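Local coordinates for hypothetical protein PH1109 (Pyrococcus horikoshii, PDB 2D59) that is of unknown function but belongs to the CoA-binding domain family, with a parallel beta sheet and flanking helices of the Rossmann type, at residues Arg5-Leu19 / Ile127-Leu141. Residues are numbered along the deposited sequence; the frame is centred on the assembly and turned at random.
Sequences RPIDGLTDEDIREIL and IVANRCMMREHERLL
Residues 5-19 and 127-141 meet through a salt-bridge network beside a largely apolar helix crossing edged by polar bonds, joining the N-terminal arm and first helix to the outermost strand and last helix of a Rossmann-type fold. Ile7 N donates a hydrogen bond to Ala129 O (2.9 Å) and Asn130 ND2 another to Arg5 O, tying the arm along the end of edge strand 126-129. Arg131, extended from CG to NE, grips Asp8 side-on, NE to OD1 at 2.9 Å and NH2 to OD2 at 2.7 Å, the two planes nearly coplanar (22°). Asp8 OD1 also accepts from Ala129 N, and OD2 from Leu10 N in an Asx turn. Pro6 CB and Ile15 CG1 sandwich the guanidinium, whose in-plane bonds to Asp8 fix its rotation. Glu136 OE2 receives both Arg131 NH1 and Arg139 NH1, while Arg139 reaches Asp12 end-on, NH1 to OD2 at 3.0 Å and NH2 to OD1 at 3.2 Å, from above the carboxylate plane. A water links Asp12 OD2 to Arg131 NH1. Helices 12-19 and 133-141 cross at -108°, 9.9 Å apart. Leu19 is a knob among Met133, Glu136, His137 and Leu141, and Ile15 CG2 presses tightly on Leu140 CD1 (3.4 Å). Arg16, bent at chi3 (-73°), hydrogen-bonds through NE to Leu140 O. Paired donors on each Asp8 oxygen and Arg139's two-nitrogen grips on Asp12 and Glu136 suggest all three acids are probably ionised, formally outnumbering the network's two arginines.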
# COMPACT_ATOMS: atom_id res chain seq x y z
N ARG A 5 13.36 -9.67 5.85
CA ARG A 5 12.47 -10.32 6.80
C ARG A 5 11.31 -9.41 7.19
O ARG A 5 11.49 -8.20 7.39
CB ARG A 5 13.24 -10.69 8.07
CG ARG A 5 14.44 -11.60 7.84
CD ARG A 5 15.33 -11.63 9.08
NE ARG A 5 16.49 -12.49 8.91
CZ ARG A 5 16.44 -13.82 8.81
NH1 ARG A 5 15.27 -14.44 8.87
NH2 ARG A 5 17.56 -14.52 8.66
N PRO A 6 10.09 -9.97 7.30
CA PRO A 6 8.92 -9.17 7.67
C PRO A 6 9.12 -8.51 9.03
O PRO A 6 9.72 -9.10 9.94
CB PRO A 6 7.80 -10.20 7.70
CG PRO A 6 8.23 -11.19 6.66
CD PRO A 6 9.70 -11.34 6.95
N ILE A 7 8.61 -7.29 9.17
CA ILE A 7 8.72 -6.55 10.42
C ILE A 7 7.48 -6.81 11.28
O ILE A 7 7.55 -6.79 12.50
CB ILE A 7 8.86 -5.04 10.13
CG1 ILE A 7 10.31 -4.74 9.73
CG2 ILE A 7 8.44 -4.21 11.33
CD1 ILE A 7 10.54 -3.32 9.27
N ASP A 8 6.35 -7.07 10.62
CA ASP A 8 5.12 -7.36 11.35
C ASP A 8 5.16 -8.81 11.83
O ASP A 8 6.02 -9.59 11.41
CB ASP A 8 3.90 -7.16 10.44
CG ASP A 8 3.89 -8.11 9.27
OD1 ASP A 8 4.26 -7.69 8.15
OD2 ASP A 8 3.51 -9.28 9.46
N GLY A 9 4.24 -9.17 12.72
CA GLY A 9 4.21 -10.53 13.24
C GLY A 9 3.08 -11.38 12.70
O GLY A 9 2.77 -12.44 13.23
N LEU A 10 2.44 -10.91 11.62
CA LEU A 10 1.33 -11.64 11.02
C LEU A 10 1.80 -12.94 10.35
O LEU A 10 2.96 -13.07 9.96
CB LEU A 10 0.64 -10.74 9.99
CG LEU A 10 0.21 -9.35 10.49
CD1 LEU A 10 -0.37 -8.55 9.33
CD2 LEU A 10 -0.81 -9.49 11.61
N THR A 11 0.88 -13.89 10.21
CA THR A 11 1.17 -15.18 9.60
C THR A 11 0.86 -15.15 8.11
O THR A 11 0.23 -14.20 7.62
CB THR A 11 0.32 -16.29 10.23
OG1 THR A 11 -1.06 -16.08 9.90
CG2 THR A 11 0.47 -16.30 11.74
N ASP A 12 1.29 -16.17 7.38
CA ASP A 12 1.00 -16.22 5.96
C ASP A 12 -0.51 -16.22 5.75
O ASP A 12 -1.00 -15.69 4.76
CB ASP A 12 1.62 -17.47 5.32
CG ASP A 12 3.11 -17.33 5.09
OD1 ASP A 12 3.72 -18.27 4.55
OD2 ASP A 12 3.67 -16.27 5.46
N GLU A 13 -1.23 -16.81 6.70
CA GLU A 13 -2.69 -16.88 6.62
C GLU A 13 -3.29 -15.48 6.73
O GLU A 13 -4.24 -15.14 6.02
CB GLU A 13 -3.23 -17.76 7.75
CG GLU A 13 -4.46 -18.56 7.37
CD GLU A 13 -4.12 -19.74 6.49
OE1 GLU A 13 -3.41 -19.55 5.48
OE2 GLU A 13 -4.57 -20.87 6.79
N ASP A 14 -2.74 -14.67 7.64
CA ASP A 14 -3.22 -13.31 7.84
C ASP A 14 -3.02 -12.48 6.58
O ASP A 14 -3.92 -11.77 6.15
CB ASP A 14 -2.48 -12.63 8.99
CG ASP A 14 -2.73 -13.29 10.33
OD1 ASP A 14 -3.88 -13.66 10.61
OD2 ASP A 14 -1.76 -13.41 11.12
N ILE A 15 -1.83 -12.57 6.01
CA ILE A 15 -1.51 -11.80 4.81
C ILE A 15 -2.40 -12.23 3.66
O ILE A 15 -2.92 -11.40 2.92
CB ILE A 15 -0.02 -11.97 4.40
CG1 ILE A 15 0.86 -11.24 5.43
CG2 ILE A 15 0.25 -11.34 3.04
CD1 ILE A 15 0.59 -11.62 6.84
N ARG A 16 -2.58 -13.54 3.52
CA ARG A 16 -3.42 -14.07 2.45
C ARG A 16 -4.84 -13.54 2.60
O ARG A 16 -5.51 -13.24 1.60
CB ARG A 16 -3.41 -15.60 2.51
CG ARG A 16 -4.16 -16.27 1.38
CD ARG A 16 -4.08 -17.79 1.46
NE ARG A 16 -2.75 -18.31 1.11
CZ ARG A 16 -1.95 -18.96 1.95
NH1 ARG A 16 -0.77 -19.40 1.54
NH2 ARG A 16 -2.33 -19.16 3.21
N GLU A 17 -5.31 -13.43 3.84
CA GLU A 17 -6.65 -12.92 4.12
C GLU A 17 -6.75 -11.44 3.75
O GLU A 17 -7.73 -11.00 3.16
CB GLU A 17 -6.97 -13.10 5.61
CG GLU A 17 -8.25 -12.41 6.07
CD GLU A 17 -9.51 -13.01 5.47
OE1 GLU A 17 -10.60 -12.48 5.75
OE2 GLU A 17 -9.40 -14.01 4.73
N ILE A 18 -5.71 -10.68 4.09
CA ILE A 18 -5.67 -9.25 3.78
C ILE A 18 -5.74 -9.03 2.28
O ILE A 18 -6.45 -8.15 1.80
CB ILE A 18 -4.38 -8.60 4.32
CG1 ILE A 18 -4.44 -8.54 5.85
CG2 ILE A 18 -4.22 -7.21 3.77
CD1 ILE A 18 -5.60 -7.72 6.38
N LEU A 19 -4.99 -9.84 1.54
CA LEU A 19 -4.94 -9.74 0.08
C LEU A 19 -6.24 -10.21 -0.55
O LEU A 19 -6.56 -9.86 -1.69
CB LEU A 19 -3.78 -10.58 -0.46
CG LEU A 19 -2.36 -10.11 -0.16
CD1 LEU A 19 -1.36 -11.17 -0.60
CD2 LEU A 19 -2.09 -8.80 -0.89
N ILE A 127 -1.18 -3.49 10.60
CA ILE A 127 0.12 -3.16 10.03
C ILE A 127 0.84 -4.32 9.35
O ILE A 127 1.06 -5.38 9.95
CB ILE A 127 1.05 -2.58 11.12
CG1 ILE A 127 0.37 -1.36 11.76
CG2 ILE A 127 2.40 -2.17 10.52
CD1 ILE A 127 1.08 -0.84 12.98
N VAL A 128 1.18 -4.12 8.08
CA VAL A 128 1.95 -5.11 7.33
C VAL A 128 3.23 -4.33 7.09
O VAL A 128 3.18 -3.17 6.67
CB VAL A 128 1.28 -5.48 5.99
CG1 VAL A 128 2.17 -6.44 5.22
CG2 VAL A 128 -0.09 -6.11 6.25
N ALA A 129 4.37 -4.94 7.37
CA ALA A 129 5.62 -4.21 7.20
C ALA A 129 6.79 -5.02 6.67
O ALA A 129 7.03 -6.17 7.07
CB ALA A 129 6.01 -3.54 8.51
N ASN A 130 7.53 -4.38 5.77
CA ASN A 130 8.69 -4.96 5.12
C ASN A 130 8.33 -6.21 4.32
O ASN A 130 8.95 -7.27 4.45
CB ASN A 130 9.78 -5.27 6.14
CG ASN A 130 11.17 -5.15 5.54
OD1 ASN A 130 11.46 -4.17 4.86
ND2 ASN A 130 12.02 -6.13 5.79
N ARG A 131 7.29 -6.06 3.50
CA ARG A 131 6.81 -7.11 2.60
C ARG A 131 6.38 -6.35 1.35
O ARG A 131 6.19 -5.13 1.40
CB ARG A 131 5.58 -7.83 3.17
CG ARG A 131 5.75 -8.50 4.52
CD ARG A 131 4.50 -9.33 4.80
NE ARG A 131 4.38 -9.77 6.18
CZ ARG A 131 4.46 -11.04 6.57
NH1 ARG A 131 4.66 -12.00 5.68
NH2 ARG A 131 4.32 -11.35 7.86
N CYS A 132 6.22 -7.06 0.25
CA CYS A 132 5.78 -6.45 -1.00
C CYS A 132 4.44 -7.06 -1.37
O CYS A 132 4.29 -8.28 -1.36
CB CYS A 132 6.80 -6.71 -2.10
SG CYS A 132 6.25 -6.17 -3.73
N MET A 133 3.45 -6.23 -1.69
CA MET A 133 2.13 -6.75 -2.05
C MET A 133 2.19 -7.75 -3.20
O MET A 133 1.47 -8.75 -3.20
CB MET A 133 1.16 -5.62 -2.38
CG MET A 133 0.70 -4.83 -1.16
SD MET A 133 -0.80 -3.86 -1.48
CE MET A 133 -2.08 -5.15 -1.32
N MET A 134 3.04 -7.48 -4.18
CA MET A 134 3.17 -8.38 -5.32
C MET A 134 3.84 -9.69 -4.92
O MET A 134 3.35 -10.77 -5.27
CB MET A 134 3.99 -7.72 -6.43
CG MET A 134 4.30 -8.67 -7.57
SD MET A 134 5.16 -7.84 -8.92
CE MET A 134 6.81 -7.78 -8.27
N ARG A 135 4.96 -9.59 -4.22
CA ARG A 135 5.70 -10.77 -3.78
C ARG A 135 4.80 -11.67 -2.93
O ARG A 135 4.77 -12.89 -3.13
CB ARG A 135 6.92 -10.36 -2.97
CG ARG A 135 7.95 -11.48 -2.82
CD ARG A 135 9.21 -11.17 -3.62
NE ARG A 135 10.09 -10.24 -2.92
CZ ARG A 135 11.14 -9.64 -3.47
NH1 ARG A 135 11.89 -8.82 -2.74
NH2 ARG A 135 11.44 -9.85 -4.74
N GLU A 136 4.10 -11.07 -1.98
CA GLU A 136 3.21 -11.83 -1.10
C GLU A 136 2.08 -12.47 -1.89
O GLU A 136 1.73 -13.64 -1.67
CB GLU A 136 2.64 -10.91 -0.01
CG GLU A 136 3.65 -10.41 1.00
CD GLU A 136 4.42 -11.54 1.66
OE1 GLU A 136 5.49 -11.92 1.14
OE2 GLU A 136 3.95 -12.05 2.70
N HIS A 137 1.50 -11.72 -2.83
CA HIS A 137 0.42 -12.26 -3.62
C HIS A 137 0.91 -13.46 -4.43
O HIS A 137 0.28 -14.52 -4.45
CB HIS A 137 -0.15 -11.19 -4.55
CG HIS A 137 -1.39 -11.60 -5.27
ND1 HIS A 137 -1.37 -12.41 -6.38
CD2 HIS A 137 -2.70 -11.34 -5.01
CE1 HIS A 137 -2.61 -12.63 -6.79
NE2 HIS A 137 -3.44 -11.99 -5.97
N GLU A 138 2.05 -13.29 -5.09
CA GLU A 138 2.61 -14.37 -5.90
C GLU A 138 2.86 -15.64 -5.10
O GLU A 138 2.47 -16.73 -5.53
CB GLU A 138 3.93 -13.92 -6.54
CG GLU A 138 3.76 -13.00 -7.74
CD GLU A 138 5.09 -12.53 -8.30
OE1 GLU A 138 5.11 -11.97 -9.41
OE2 GLU A 138 6.13 -12.72 -7.62
N ARG A 139 3.52 -15.52 -3.95
CA ARG A 139 3.84 -16.70 -3.16
C ARG A 139 2.70 -17.28 -2.33
O ARG A 139 2.69 -18.48 -2.04
CB ARG A 139 5.04 -16.41 -2.24
CG ARG A 139 4.71 -15.61 -1.00
CD ARG A 139 5.97 -15.32 -0.18
NE ARG A 139 5.63 -14.69 1.09
CZ ARG A 139 5.18 -15.34 2.15
NH1 ARG A 139 4.87 -14.68 3.26
NH2 ARG A 139 5.06 -16.66 2.12
N LEU A 140 1.72 -16.45 -1.97
CA LEU A 140 0.61 -16.93 -1.16
C LEU A 140 -0.65 -17.30 -1.94
O LEU A 140 -1.40 -18.18 -1.52
CB LEU A 140 0.25 -15.90 -0.10
CG LEU A 140 1.35 -15.58 0.92
CD1 LEU A 140 0.92 -14.40 1.79
CD2 LEU A 140 1.62 -16.81 1.78
N LEU A 141 -0.87 -16.64 -3.07
CA LEU A 141 -2.06 -16.90 -3.87
C LEU A 141 -1.76 -17.32 -5.31
O LEU A 141 -2.66 -17.75 -6.04
CB LEU A 141 -2.96 -15.66 -3.87
CG LEU A 141 -3.51 -15.21 -2.51
CD1 LEU A 141 -4.13 -13.82 -2.63
CD2 LEU A 141 -4.54 -16.22 -2.02
O HOH W 1 4.42 -14.43 7.31